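Local structure of endoglucanase, glycoside hydrolase family 5 protein (Cytophaga hutchinsonii, 5IHS) at residues Thr101-Val106 with Gln137-Glu142; Glu156-Pro161 with Lys169-Tyr174; Lys181-Asp186 with Gln213-Thr218; Asn232-Ala237 with Ile242-Thr247; Gly250-Ser255 with Glu289-Ile294. The protein probably hydrolyses internal beta-1,4-glucosidic bonds of cellulose, as an endoglucanase of glycoside hydrolase family 5. All coordinates share one frame; numbering follows the deposited sequence.

All five contacts belong to one TIM barrel. Interactions 2 and 4 are buried and mostly apolar. Interaction 4 packs helix 228-239 on strand 244-249, and interaction 2 packs a strand-end loop on helix 167-185. Interactions 1 and 3 are only partly buried and rely on charged side chains: a salt bridge joins two outer helices in interaction 1, while an arginine meets backbone carbonyls in interaction 3. Interactions 2 and 3 share helix 167-185. Interactions 3 and 4 lie on the neighbouring strands 215-221 and 244-249. Interaction 5 is also buried and joins two loops that follow strands 244-249 and 279-284. It combines small apolar contacts with water bridges.

Interaction 1: residues Thr101-Val106 with Gln137-Glu142; sequences TEKMKV and QRFFSE
The ring of Phe-139 meets Lys-103 at its edge, where CE1 lies 4.3 Å from Lys-103 CG, near the ring plane. At the other side of the ring the edge faces Phe-140: Phe-139 CD2 sits 3.8 Å above the plane of the Phe-140 ring, over its centre. The Phe-139 ring is thus wedged between the lysine stem and a second aromatic ring. Tyr-95 adds a further edge-to-face pair with Phe-139. Lys-103 runs past the ring in an extended chain, with CG anti to the backbone N (chi1 177°). This carries NZ across to Glu-142, whose OE1 it reaches at 2.6 Å in a salt bridge. The two side chains cross at about a right angle. The ammonium comes from above the carboxylate plane, 56° out of it. Glu-142 OE2 stays farther away, at 4.2 Å from Lys-103 NZ. The contact joins helices 99-116 and 133-147 on the outside of the barrel. The salt bridge lies toward the surface. Beneath it, Phe-139 and Val-106 rest on Met-88 of strand 83-89 and Ile-122 of strand 119-125, while Phe-140 packs on Val-178 and Ile-182 of helix 167-185.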
# COMPACT_ATOMS: atom_id res chain seq x y z
N THR A 101 -17.50 -12.09 0.24
CA THR A 101 -17.84 -10.67 0.31
C THR A 101 -16.58 -9.80 0.29
O THR A 101 -16.52 -8.79 -0.42
CB THR A 101 -18.66 -10.40 1.56
OG1 THR A 101 -19.87 -11.15 1.50
CG2 THR A 101 -19.00 -8.92 1.70
N GLU A 102 -15.57 -10.17 1.06
CA GLU A 102 -14.39 -9.32 1.14
C GLU A 102 -13.55 -9.42 -0.13
O GLU A 102 -13.03 -8.40 -0.61
CB GLU A 102 -13.58 -9.62 2.40
CG GLU A 102 -14.36 -9.33 3.70
CD GLU A 102 -15.05 -7.96 3.71
OE1 GLU A 102 -14.36 -6.93 3.57
OE2 GLU A 102 -16.30 -7.92 3.82
N LYS A 103 -13.44 -10.61 -0.71
CA LYS A 103 -12.73 -10.74 -1.98
C LYS A 103 -13.44 -9.95 -3.08
O LYS A 103 -12.78 -9.36 -3.94
CB LYS A 103 -12.63 -12.22 -2.34
CG LYS A 103 -11.99 -12.56 -3.67
CD LYS A 103 -12.10 -14.07 -3.92
CE LYS A 103 -11.85 -14.47 -5.37
NZ LYS A 103 -12.04 -15.92 -5.65
N MET A 104 -14.78 -9.92 -3.06
CA MET A 104 -15.51 -9.16 -4.06
C MET A 104 -15.13 -7.68 -4.02
O MET A 104 -14.94 -7.05 -5.06
CB MET A 104 -17.02 -9.32 -3.83
CG MET A 104 -17.90 -8.51 -4.77
SD MET A 104 -19.61 -8.36 -4.22
CE MET A 104 -19.40 -7.30 -2.78
N LYS A 105 -15.04 -7.11 -2.81
CA LYS A 105 -14.68 -5.70 -2.66
C LYS A 105 -13.29 -5.43 -3.22
O LYS A 105 -13.06 -4.42 -3.90
CB LYS A 105 -14.73 -5.29 -1.19
CG LYS A 105 -16.09 -5.31 -0.57
CD LYS A 105 -15.99 -5.16 0.94
CE LYS A 105 -17.33 -5.29 1.62
NZ LYS A 105 -17.16 -5.38 3.07
N VAL A 106 -12.34 -6.32 -2.92
CA VAL A 106 -10.99 -6.18 -3.47
C VAL A 106 -11.04 -6.21 -4.99
O VAL A 106 -10.42 -5.36 -5.66
CB VAL A 106 -10.07 -7.28 -2.92
CG1 VAL A 106 -8.73 -7.29 -3.64
CG2 VAL A 106 -9.87 -7.13 -1.43
N GLN A 137 -2.73 -18.41 1.43
CA GLN A 137 -2.26 -19.01 0.18
C GLN A 137 -3.41 -19.18 -0.80
O GLN A 137 -3.25 -18.94 -2.00
CB GLN A 137 -1.60 -20.35 0.48
CG GLN A 137 -0.24 -20.22 1.14
CD GLN A 137 0.36 -21.56 1.50
OE1 GLN A 137 -0.08 -22.61 1.03
NE2 GLN A 137 1.39 -21.53 2.34
N ARG A 138 -4.58 -19.58 -0.30
CA ARG A 138 -5.74 -19.75 -1.17
C ARG A 138 -6.14 -18.42 -1.80
O ARG A 138 -6.37 -18.33 -3.01
CB ARG A 138 -6.90 -20.35 -0.36
CG ARG A 138 -8.16 -20.64 -1.17
CD ARG A 138 -9.16 -21.50 -0.39
NE ARG A 138 -9.61 -20.89 0.87
CZ ARG A 138 -9.26 -21.29 2.09
NH1 ARG A 138 -9.74 -20.65 3.15
NH2 ARG A 138 -8.45 -22.32 2.28
N PHE A 139 -6.23 -17.38 -0.97
CA PHE A 139 -6.60 -16.06 -1.46
C PHE A 139 -5.63 -15.57 -2.53
O PHE A 139 -6.04 -15.12 -3.61
CB PHE A 139 -6.63 -15.07 -0.30
CG PHE A 139 -6.83 -13.65 -0.75
CD1 PHE A 139 -8.06 -13.23 -1.23
CD2 PHE A 139 -5.79 -12.73 -0.70
CE1 PHE A 139 -8.25 -11.93 -1.65
CE2 PHE A 139 -5.98 -11.43 -1.13
CZ PHE A 139 -7.21 -11.03 -1.61
N PHE A 140 -4.33 -15.62 -2.24
CA PHE A 140 -3.36 -15.10 -3.18
C PHE A 140 -3.26 -15.95 -4.43
O PHE A 140 -3.03 -15.42 -5.52
CB PHE A 140 -2.01 -14.86 -2.51
CG PHE A 140 -1.97 -13.55 -1.78
CD1 PHE A 140 -1.97 -12.36 -2.49
CD2 PHE A 140 -1.99 -13.49 -0.40
CE1 PHE A 140 -1.99 -11.13 -1.85
CE2 PHE A 140 -2.00 -12.25 0.26
CZ PHE A 140 -1.99 -11.08 -0.48
N SER A 141 -3.44 -17.27 -4.32
CA SER A 141 -3.50 -18.11 -5.52
C SER A 141 -4.64 -17.69 -6.42
O SER A 141 -4.50 -17.61 -7.65
CB SER A 141 -3.68 -19.58 -5.13
OG SER A 141 -2.54 -20.11 -4.50
N GLU A 142 -5.81 -17.43 -5.83
CA GLU A 142 -6.96 -17.01 -6.63
C GLU A 142 -6.70 -15.67 -7.32
O GLU A 142 -7.02 -15.49 -8.50
CB GLU A 142 -8.19 -16.89 -5.74
CG GLU A 142 -8.69 -18.23 -5.29
CD GLU A 142 -9.84 -18.14 -4.32
OE1 GLU A 142 -10.34 -17.02 -4.09
OE2 GLU A 142 -10.24 -19.19 -3.78

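Interaction 2: residues Glu156-Pro161 with Lys169-Tyr174; sequences EVYNEP and KDIKPY
Val-157, Tyr-158 and Pro-161 lie in the loop after barrel strand 153-156 and pack on Ile-171 and Tyr-174 of helix 167-185. Tyr-174 has CG anti to its backbone N (chi1 159°), which carries the ring out to Val-157. Its hydroxyl OH donates to Val-157 O at 2.8 Å. The carbonyl oxygen lies at the edge of the Tyr-174 ring, near its plane. Tyr-158 turns its edge toward the face of Tyr-174 in an offset T-shaped pair, with ring centroids 5.5 Å apart and planes at 78°. Pro-161 CG rests over the centre of the Tyr-158 ring, 3.6 Å above its plane. Pro-161 CB also meets Ile-171 CD1 at 3.5 Å. The far end of Tyr-158 is held by Gln-130. A phenylalanine in place of Tyr-174 would keep the ring but would probably leave Val-157 O without this donor and the loop less firmly tied to the helix. Asn-159, Glu-160 and Pro-161 match the Asn-Glu-Pro motif that, in family 5 relatives, carries the acid/base glutamate at the end of the fourth barrel strand.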
# COMPACT_ATOMS: atom_id res chain seq x y z
N GLU A 156 0.52 -7.44 -1.51
CA GLU A 156 1.01 -7.11 -0.17
C GLU A 156 0.50 -8.21 0.77
O GLU A 156 -0.67 -8.25 1.13
CB GLU A 156 0.57 -5.71 0.23
CG GLU A 156 0.97 -5.34 1.65
CD GLU A 156 0.57 -3.94 2.06
OE1 GLU A 156 -0.17 -3.26 1.31
OE2 GLU A 156 1.01 -3.50 3.17
N VAL A 157 1.40 -9.14 1.13
CA VAL A 157 0.97 -10.41 1.71
C VAL A 157 0.74 -10.40 3.21
O VAL A 157 0.13 -11.35 3.73
CB VAL A 157 1.94 -11.55 1.33
CG1 VAL A 157 1.98 -11.74 -0.18
CG2 VAL A 157 3.33 -11.32 1.90
N TYR A 158 1.18 -9.37 3.92
CA TYR A 158 1.05 -9.36 5.39
C TYR A 158 1.20 -7.91 5.87
O TYR A 158 2.31 -7.48 6.20
CB TYR A 158 2.11 -10.26 6.01
CG TYR A 158 1.97 -10.58 7.49
CD1 TYR A 158 1.14 -9.84 8.32
CD2 TYR A 158 2.69 -11.63 8.05
CE1 TYR A 158 1.04 -10.14 9.67
CE2 TYR A 158 2.59 -11.94 9.39
CZ TYR A 158 1.76 -11.19 10.20
OH TYR A 158 1.64 -11.45 11.54
N ASN A 159 0.08 -7.18 5.95
CA ASN A 159 0.08 -5.77 6.31
C ASN A 159 1.06 -5.41 7.43
O ASN A 159 2.03 -4.67 7.18
CB ASN A 159 -1.34 -5.38 6.72
CG ASN A 159 -1.42 -3.98 7.31
OD1 ASN A 159 -0.86 -3.05 6.76
ND2 ASN A 159 -2.10 -3.84 8.44
N GLU A 160 0.79 -5.88 8.65
CA GLU A 160 1.49 -5.41 9.84
C GLU A 160 1.68 -6.54 10.84
O GLU A 160 0.88 -6.70 11.78
CB GLU A 160 0.78 -4.24 10.50
CG GLU A 160 1.09 -2.91 9.85
CD GLU A 160 0.49 -1.73 10.58
OE1 GLU A 160 -0.13 -1.93 11.66
OE2 GLU A 160 0.66 -0.58 10.10
N PRO A 161 2.74 -7.31 10.70
CA PRO A 161 3.16 -8.19 11.79
C PRO A 161 3.29 -7.37 13.08
O PRO A 161 3.63 -6.19 13.06
CB PRO A 161 4.51 -8.73 11.32
CG PRO A 161 4.47 -8.60 9.81
CD PRO A 161 3.69 -7.33 9.57
N LYS A 169 11.51 -16.48 12.11
CA LYS A 169 10.72 -17.65 12.48
C LYS A 169 9.28 -17.62 11.99
O LYS A 169 8.70 -18.68 11.73
CB LYS A 169 10.72 -17.82 14.00
CG LYS A 169 12.08 -18.16 14.57
CD LYS A 169 12.00 -18.34 16.08
CE LYS A 169 13.35 -18.72 16.68
NZ LYS A 169 14.12 -17.53 17.13
N ASP A 170 8.67 -16.43 11.87
CA ASP A 170 7.24 -16.31 11.56
C ASP A 170 6.99 -15.65 10.21
O ASP A 170 6.31 -16.24 9.36
CB ASP A 170 6.51 -15.49 12.64
CG ASP A 170 6.56 -16.11 13.99
OD1 ASP A 170 6.33 -17.33 14.08
OD2 ASP A 170 6.81 -15.36 14.96
N ILE A 171 7.49 -14.43 10.01
CA ILE A 171 7.10 -13.67 8.83
C ILE A 171 7.71 -14.27 7.57
O ILE A 171 7.02 -14.48 6.57
CB ILE A 171 7.50 -12.18 8.95
CG1 ILE A 171 6.98 -11.53 10.24
CG2 ILE A 171 7.02 -11.44 7.71
CD1 ILE A 171 7.63 -10.18 10.55
N LYS A 172 9.03 -14.48 7.58
CA LYS A 172 9.70 -14.92 6.36
C LYS A 172 9.17 -16.26 5.88
O LYS A 172 8.84 -16.38 4.68
CB LYS A 172 11.23 -14.90 6.53
CG LYS A 172 11.95 -15.14 5.22
CD LYS A 172 13.47 -15.17 5.36
CE LYS A 172 14.12 -15.22 3.99
NZ LYS A 172 15.49 -15.73 4.01
N PRO A 173 9.05 -17.30 6.73
CA PRO A 173 8.50 -18.57 6.23
C PRO A 173 7.07 -18.44 5.72
O PRO A 173 6.72 -19.04 4.70
CB PRO A 173 8.61 -19.51 7.44
CG PRO A 173 9.64 -18.91 8.30
CD PRO A 173 9.54 -17.43 8.11
N TYR A 174 6.23 -17.65 6.41
CA TYR A 174 4.88 -17.40 5.91
C TYR A 174 4.93 -16.77 4.52
O TYR A 174 4.24 -17.21 3.59
CB TYR A 174 4.11 -16.49 6.87
CG TYR A 174 2.95 -15.81 6.19
CD1 TYR A 174 1.71 -16.44 6.08
CD2 TYR A 174 3.08 -14.55 5.63
CE1 TYR A 174 0.65 -15.85 5.42
CE2 TYR A 174 2.02 -13.95 4.98
CZ TYR A 174 0.81 -14.60 4.87
OH TYR A 174 -0.26 -14.04 4.23

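Interaction 3: residues Lys181-Asp186 with Gln213-Thr218; sequences KIRVYD and QNIMYT
Arg-183, near the end of helix 167-185, turns its guanidinium edge-on to the backbone of Gln-213 and Asn-214, just ahead of strand 215-221 of the TIM barrel. NH2 donates to Gln-213 O at 3.2 Å. This bond is bent, with an N-H...O angle of 146°, and the oxygen is tilted out of the guanidinium plane. Asn-214 O also lies at the edge, 3.6 Å from NH2. A straighter bond runs back to the arginine's own segment: NH1 donates to Asp-186 O at 3.0 Å, in the guanidinium plane. NH1 also reaches Asn-189 O. These bonds, on two sides of the group, fix its rotation. The bend at chi2 (-71°) brings the guanidinium round to meet both Asp-186 O and Gln-213 O. A methionine in place of Arg-183 would probably leave Asp-186 O, Asn-189 O and Gln-213 O without their shared donor group and weaken the tie between helix end and strand start. One water completes the link, accepting from Arg-183 NE at 2.8 Å and donating to Gln-213 O at 2.9 Å.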
# COMPACT_ATOMS: atom_id res chain seq x y z
N LYS A 181 3.13 -19.59 -4.06
CA LYS A 181 1.80 -19.74 -4.63
C LYS A 181 1.50 -18.66 -5.67
O LYS A 181 0.95 -18.95 -6.74
CB LYS A 181 0.75 -19.75 -3.52
CG LYS A 181 0.79 -20.99 -2.64
CD LYS A 181 0.21 -22.21 -3.35
CE LYS A 181 0.19 -23.43 -2.44
NZ LYS A 181 1.53 -23.99 -2.29
N ILE A 182 1.85 -17.41 -5.38
CA ILE A 182 1.64 -16.34 -6.35
C ILE A 182 2.41 -16.62 -7.64
O ILE A 182 1.88 -16.44 -8.75
CB ILE A 182 2.05 -14.99 -5.74
CG1 ILE A 182 1.08 -14.58 -4.64
CG2 ILE A 182 2.10 -13.91 -6.82
CD1 ILE A 182 1.54 -13.39 -3.82
N ARG A 183 3.67 -17.04 -7.50
CA ARG A 183 4.57 -17.21 -8.63
C ARG A 183 4.18 -18.37 -9.54
O ARG A 183 4.70 -18.45 -10.66
CB ARG A 183 6.01 -17.32 -8.11
CG ARG A 183 6.54 -16.02 -7.49
CD ARG A 183 6.79 -14.96 -8.54
NE ARG A 183 7.33 -13.72 -7.99
CZ ARG A 183 6.82 -12.50 -8.13
NH1 ARG A 183 5.69 -12.29 -8.79
NH2 ARG A 183 7.46 -11.47 -7.57
N VAL A 184 3.28 -19.27 -9.11
CA VAL A 184 2.73 -20.26 -10.04
C VAL A 184 2.07 -19.56 -11.22
O VAL A 184 2.17 -20.02 -12.37
CB VAL A 184 1.71 -21.16 -9.32
CG1 VAL A 184 0.96 -22.07 -10.30
CG2 VAL A 184 2.38 -22.00 -8.25
N TYR A 185 1.37 -18.45 -10.96
CA TYR A 185 0.53 -17.79 -11.94
C TYR A 185 1.00 -16.40 -12.33
O TYR A 185 0.58 -15.91 -13.38
CB TYR A 185 -0.91 -17.65 -11.39
CG TYR A 185 -1.58 -18.96 -11.13
CD1 TYR A 185 -2.01 -19.75 -12.19
CD2 TYR A 185 -1.81 -19.41 -9.84
CE1 TYR A 185 -2.62 -20.96 -11.97
CE2 TYR A 185 -2.43 -20.63 -9.61
CZ TYR A 185 -2.84 -21.40 -10.68
OH TYR A 185 -3.46 -22.61 -10.48
N ASP A 186 1.80 -15.74 -11.51
CA ASP A 186 2.21 -14.36 -11.75
C ASP A 186 3.71 -14.32 -11.54
O ASP A 186 4.19 -14.30 -10.40
CB ASP A 186 1.49 -13.41 -10.81
CG ASP A 186 1.77 -11.96 -11.14
OD1 ASP A 186 2.88 -11.67 -11.64
OD2 ASP A 186 0.87 -11.12 -10.89
N GLN A 213 13.00 -12.91 -6.92
CA GLN A 213 12.84 -11.76 -7.79
C GLN A 213 11.67 -10.87 -7.37
O GLN A 213 10.60 -11.36 -7.01
CB GLN A 213 12.59 -12.29 -9.20
CG GLN A 213 12.51 -11.24 -10.28
CD GLN A 213 13.86 -10.63 -10.60
OE1 GLN A 213 14.89 -11.31 -10.56
NE2 GLN A 213 13.86 -9.33 -10.93
N ASN A 214 11.87 -9.55 -7.47
CA ASN A 214 10.80 -8.55 -7.38
C ASN A 214 10.04 -8.60 -6.05
O ASN A 214 8.81 -8.51 -6.01
CB ASN A 214 9.87 -8.64 -8.59
CG ASN A 214 10.60 -8.32 -9.87
OD1 ASN A 214 11.73 -7.82 -9.85
ND2 ASN A 214 9.96 -8.60 -10.99
N ILE A 215 10.81 -8.66 -4.96
CA ILE A 215 10.30 -8.56 -3.59
C ILE A 215 10.72 -7.21 -3.01
O ILE A 215 11.87 -6.78 -3.15
CB ILE A 215 10.84 -9.71 -2.70
CG1 ILE A 215 10.60 -11.08 -3.34
CG2 ILE A 215 10.22 -9.63 -1.30
CD1 ILE A 215 9.15 -11.40 -3.64
N MET A 216 9.77 -6.55 -2.35
CA MET A 216 10.02 -5.34 -1.58
C MET A 216 9.53 -5.56 -0.16
O MET A 216 8.82 -6.52 0.14
CB MET A 216 9.31 -4.13 -2.20
CG MET A 216 9.68 -3.90 -3.66
SD MET A 216 8.83 -2.50 -4.43
CE MET A 216 9.85 -1.15 -3.87
N TYR A 217 9.89 -4.62 0.73
CA TYR A 217 9.61 -4.75 2.15
C TYR A 217 8.87 -3.51 2.66
O TYR A 217 9.18 -2.38 2.27
CB TYR A 217 10.91 -5.00 2.94
CG TYR A 217 11.62 -6.22 2.39
CD1 TYR A 217 12.47 -6.11 1.32
CD2 TYR A 217 11.37 -7.49 2.89
CE1 TYR A 217 13.08 -7.22 0.76
CE2 TYR A 217 11.98 -8.61 2.36
CZ TYR A 217 12.83 -8.47 1.28
OH TYR A 217 13.43 -9.59 0.75
N THR A 218 7.89 -3.75 3.52
CA THR A 218 7.01 -2.70 3.99
C THR A 218 7.64 -1.83 5.07
O THR A 218 8.19 -2.35 6.04
CB THR A 218 5.75 -3.33 4.58
OG1 THR A 218 5.27 -4.29 3.65
CG2 THR A 218 4.69 -2.28 4.87
O HOH W 1 9.54 -14.00 -6.33

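Interaction 4: residues Asn232-Ala237 with Ile242-Thr247; sequences NEAQKA and IALFVT
Ala-234 and Ala-237, one turn apart on helix 228-239, face Leu-244 and Ile-242, with CA atoms 7.9 Å apart for Ala-234 and Leu-244 and 6.3 Å apart for Ala-237 and Ile-242. The helix leads into strand 244-249 through a short turn, and this contact closes the second half of a beta-alpha-beta crossover that begins with strand 215-221. Leu-244 reaches to the helix with a branch for each alanine. Its CD1 meets Ala-234 CB at 3.9 Å, and its CD2 comes within 4.4 Å of Ala-237 CB. Ile-242 also packs on Ala-237. Its CD1 lies 4.0 Å from Ala-237 CB. Ala-237 CB thus touches both Ile-242 and Leu-244. In Ile-242 CG1 takes the crowded position between the backbone N and the carbonyl carbon (chi1 62°), which brings it to 3.6 Å from Ala-237 O. Other helices close round the patch. Val-202 and Ala-206 of helix 202-207 touch Ala-237 and Ile-242 respectively, and Phe-271 of helix 262-274 touches Ala-234. No hydrogen bond crosses between the two segments. The side chains that meet are all aliphatic and buried, so at this point the helix is probably held on the barrel by packing and the hydrophobic effect, and the short alanine side chains allow the close approach.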
# COMPACT_ATOMS: atom_id res chain seq x y z
N ASN A 232 16.13 6.70 10.13
CA ASN A 232 17.45 6.09 10.24
C ASN A 232 17.38 4.57 10.07
O ASN A 232 18.25 3.97 9.43
CB ASN A 232 18.09 6.42 11.59
CG ASN A 232 18.51 7.87 11.71
OD1 ASN A 232 18.63 8.57 10.71
ND2 ASN A 232 18.73 8.32 12.94
N GLU A 233 16.34 3.94 10.63
CA GLU A 233 16.11 2.52 10.42
C GLU A 233 15.95 2.22 8.93
O GLU A 233 16.55 1.28 8.39
CB GLU A 233 14.86 2.10 11.21
CG GLU A 233 14.33 0.68 10.97
CD GLU A 233 15.12 -0.40 11.67
OE1 GLU A 233 15.91 -0.07 12.59
OE2 GLU A 233 14.93 -1.58 11.30
N ALA A 234 15.13 3.02 8.24
CA ALA A 234 14.93 2.83 6.81
C ALA A 234 16.24 2.97 6.05
O ALA A 234 16.55 2.14 5.18
CB ALA A 234 13.89 3.83 6.31
N GLN A 235 17.03 4.00 6.36
CA GLN A 235 18.30 4.20 5.66
C GLN A 235 19.24 3.01 5.86
O GLN A 235 19.92 2.58 4.92
CB GLN A 235 18.96 5.49 6.14
CG GLN A 235 20.29 5.79 5.46
CD GLN A 235 20.13 6.06 3.97
OE1 GLN A 235 19.48 7.04 3.57
NE2 GLN A 235 20.68 5.18 3.13
N LYS A 236 19.28 2.47 7.08
CA LYS A 236 20.13 1.31 7.33
C LYS A 236 19.69 0.10 6.51
O LYS A 236 20.53 -0.67 6.03
CB LYS A 236 20.15 1.00 8.84
CG LYS A 236 20.91 2.05 9.65
CD LYS A 236 20.84 1.81 11.15
CE LYS A 236 21.44 2.99 11.91
NZ LYS A 236 21.59 2.73 13.37
N ALA A 237 18.39 -0.08 6.32
CA ALA A 237 17.92 -1.17 5.46
C ALA A 237 18.33 -0.93 4.00
O ALA A 237 18.73 -1.88 3.31
CB ALA A 237 16.40 -1.32 5.58
N ILE A 242 18.11 -3.65 0.29
CA ILE A 242 16.72 -3.99 -0.03
C ILE A 242 15.95 -2.75 -0.49
O ILE A 242 16.40 -1.61 -0.32
CB ILE A 242 15.99 -4.72 1.12
CG1 ILE A 242 15.91 -3.86 2.39
CG2 ILE A 242 16.64 -6.07 1.41
CD1 ILE A 242 14.91 -4.39 3.43
N ALA A 243 14.78 -2.99 -1.08
CA ALA A 243 13.88 -1.95 -1.54
C ALA A 243 12.66 -1.90 -0.63
O ALA A 243 12.08 -2.93 -0.28
CB ALA A 243 13.43 -2.22 -2.98
N LEU A 244 12.27 -0.69 -0.25
CA LEU A 244 11.16 -0.44 0.66
C LEU A 244 9.98 0.15 -0.11
O LEU A 244 10.16 0.87 -1.09
CB LEU A 244 11.58 0.56 1.74
CG LEU A 244 12.84 0.19 2.52
CD1 LEU A 244 13.16 1.24 3.55
CD2 LEU A 244 12.70 -1.18 3.18
N PHE A 245 8.77 -0.11 0.39
CA PHE A 245 7.54 0.48 -0.13
C PHE A 245 6.71 0.91 1.08
O PHE A 245 6.41 0.09 1.95
CB PHE A 245 6.80 -0.56 -0.98
CG PHE A 245 5.71 -0.01 -1.90
CD1 PHE A 245 4.73 0.87 -1.48
CD2 PHE A 245 5.67 -0.44 -3.22
CE1 PHE A 245 3.75 1.32 -2.35
CE2 PHE A 245 4.68 0.01 -4.09
CZ PHE A 245 3.72 0.88 -3.64
N VAL A 246 6.37 2.20 1.15
CA VAL A 246 5.50 2.69 2.22
C VAL A 246 4.06 2.44 1.79
O VAL A 246 3.39 3.29 1.20
CB VAL A 246 5.80 4.16 2.57
CG1 VAL A 246 4.77 4.69 3.57
CG2 VAL A 246 7.20 4.28 3.15
N THR A 247 3.56 1.23 2.08
CA THR A 247 2.19 0.92 1.67
C THR A 247 1.17 1.61 2.54
O THR A 247 -0.01 1.62 2.18
CB THR A 247 1.93 -0.59 1.63
OG1 THR A 247 2.11 -1.11 2.94
CG2 THR A 247 2.85 -1.31 0.63

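Interaction 5: residues Gly250-Ser255 with Glu289-Ile294; sequences GTCDAS and ETASAI
Cys-252 packs against Thr-290 and Ala-291, which form the middle of a type I beta turn, Glu-289 to Ser-292. The two loops follow barrel strands 244-249 and 279-284 of the TIM barrel. Cys-252 CB meets Thr-290 CG2 at 3.6 Å. Its SG lies 3.9 Å from Ala-291 CB. SG stands between the backbone N and the carbonyl carbon (chi1 57°), which points the sulfur at the turn. Thr-290 presents its methyl to the cysteine, while its OG1 bonds to Gly-258 N and its backbone N to Asn-257 OD1. The next shell is the Asx turn after Cys-252. Asp-253 OD1 accepts from Ser-255 N at 3.3 Å, on the anti side, and from Ser-255 OG at 2.8 Å, on the syn side, both somewhat out of the carboxylate plane. Two bonds thus grip one carboxylate oxygen, and Asn-259 holds the other. One water accepts from Thr-251 N and bonds weakly to Ala-291 O. At the outer end a second water donates to Ser-255 O at 2.8 Å and to Glu-289 OE1 at 2.6 Å.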
# COMPACT_ATOMS: atom_id res chain seq x y z
N GLY A 250 0.46 7.67 7.89
CA GLY A 250 -0.47 8.69 8.31
C GLY A 250 0.17 10.08 8.38
O GLY A 250 1.34 10.27 8.07
N THR A 251 -0.64 11.04 8.81
CA THR A 251 -0.18 12.40 9.07
C THR A 251 -0.18 12.73 10.56
O THR A 251 0.08 13.88 10.93
CB THR A 251 -1.07 13.40 8.35
OG1 THR A 251 -2.41 13.24 8.85
CG2 THR A 251 -1.04 13.20 6.83
N CYS A 252 -0.46 11.76 11.42
CA CYS A 252 -0.78 12.01 12.82
C CYS A 252 -0.06 10.97 13.67
O CYS A 252 0.86 10.29 13.22
CB CYS A 252 -2.31 11.99 12.98
SG CYS A 252 -3.08 10.48 12.44
N ASP A 253 -0.47 10.82 14.92
CA ASP A 253 0.23 9.78 15.66
C ASP A 253 -0.31 8.38 15.28
O ASP A 253 -1.29 8.21 14.54
CB ASP A 253 0.32 10.06 17.14
CG ASP A 253 -0.99 10.05 17.80
OD1 ASP A 253 -1.82 9.24 17.37
OD2 ASP A 253 -1.18 10.85 18.75
N ALA A 254 0.40 7.38 15.77
CA ALA A 254 0.21 6.01 15.31
C ALA A 254 -1.14 5.43 15.67
O ALA A 254 -1.53 4.41 15.09
CB ALA A 254 1.33 5.13 15.86
N SER A 255 -1.87 6.04 16.61
CA SER A 255 -3.21 5.56 16.92
C SER A 255 -4.22 5.93 15.85
O SER A 255 -5.34 5.41 15.89
CB SER A 255 -3.67 6.17 18.24
OG SER A 255 -3.90 7.56 18.10
N GLU A 289 -11.85 10.59 12.99
CA GLU A 289 -10.50 10.53 13.55
C GLU A 289 -9.56 11.29 12.63
O GLU A 289 -9.82 11.45 11.44
CB GLU A 289 -9.98 9.07 13.72
CG GLU A 289 -9.63 8.33 12.41
CD GLU A 289 -9.07 6.91 12.62
OE1 GLU A 289 -9.22 6.33 13.72
OE2 GLU A 289 -8.47 6.35 11.67
N THR A 290 -8.42 11.73 13.18
CA THR A 290 -7.49 12.60 12.45
C THR A 290 -7.04 11.98 11.13
O THR A 290 -6.86 12.70 10.13
CB THR A 290 -6.25 12.86 13.30
OG1 THR A 290 -6.66 13.32 14.59
CG2 THR A 290 -5.32 13.88 12.64
N ALA A 291 -6.77 10.67 11.11
CA ALA A 291 -6.19 10.05 9.92
C ALA A 291 -7.16 9.98 8.75
O ALA A 291 -6.72 9.83 7.61
CB ALA A 291 -5.67 8.65 10.23
N SER A 292 -8.46 10.05 9.00
CA SER A 292 -9.41 9.99 7.90
C SER A 292 -9.22 11.17 6.98
O SER A 292 -9.08 12.31 7.43
CB SER A 292 -10.83 10.01 8.43
OG SER A 292 -11.09 8.83 9.16
N ALA A 293 -9.25 10.90 5.68
CA ALA A 293 -9.05 11.94 4.66
C ALA A 293 -10.31 12.75 4.37
O ALA A 293 -10.21 13.85 3.82
CB ALA A 293 -8.57 11.29 3.36
N ILE A 294 -11.48 12.19 4.67
CA ILE A 294 -12.75 12.80 4.30
C ILE A 294 -13.65 12.84 5.53
O ILE A 294 -13.48 12.06 6.48
CB ILE A 294 -13.40 12.06 3.10
CG1 ILE A 294 -13.71 10.60 3.46
CG2 ILE A 294 -12.51 12.18 1.87
CD1 ILE A 294 -14.23 9.74 2.29
O HOH W 2 -3.35 10.25 7.64
O HOH W 3 -8.06 6.12 15.99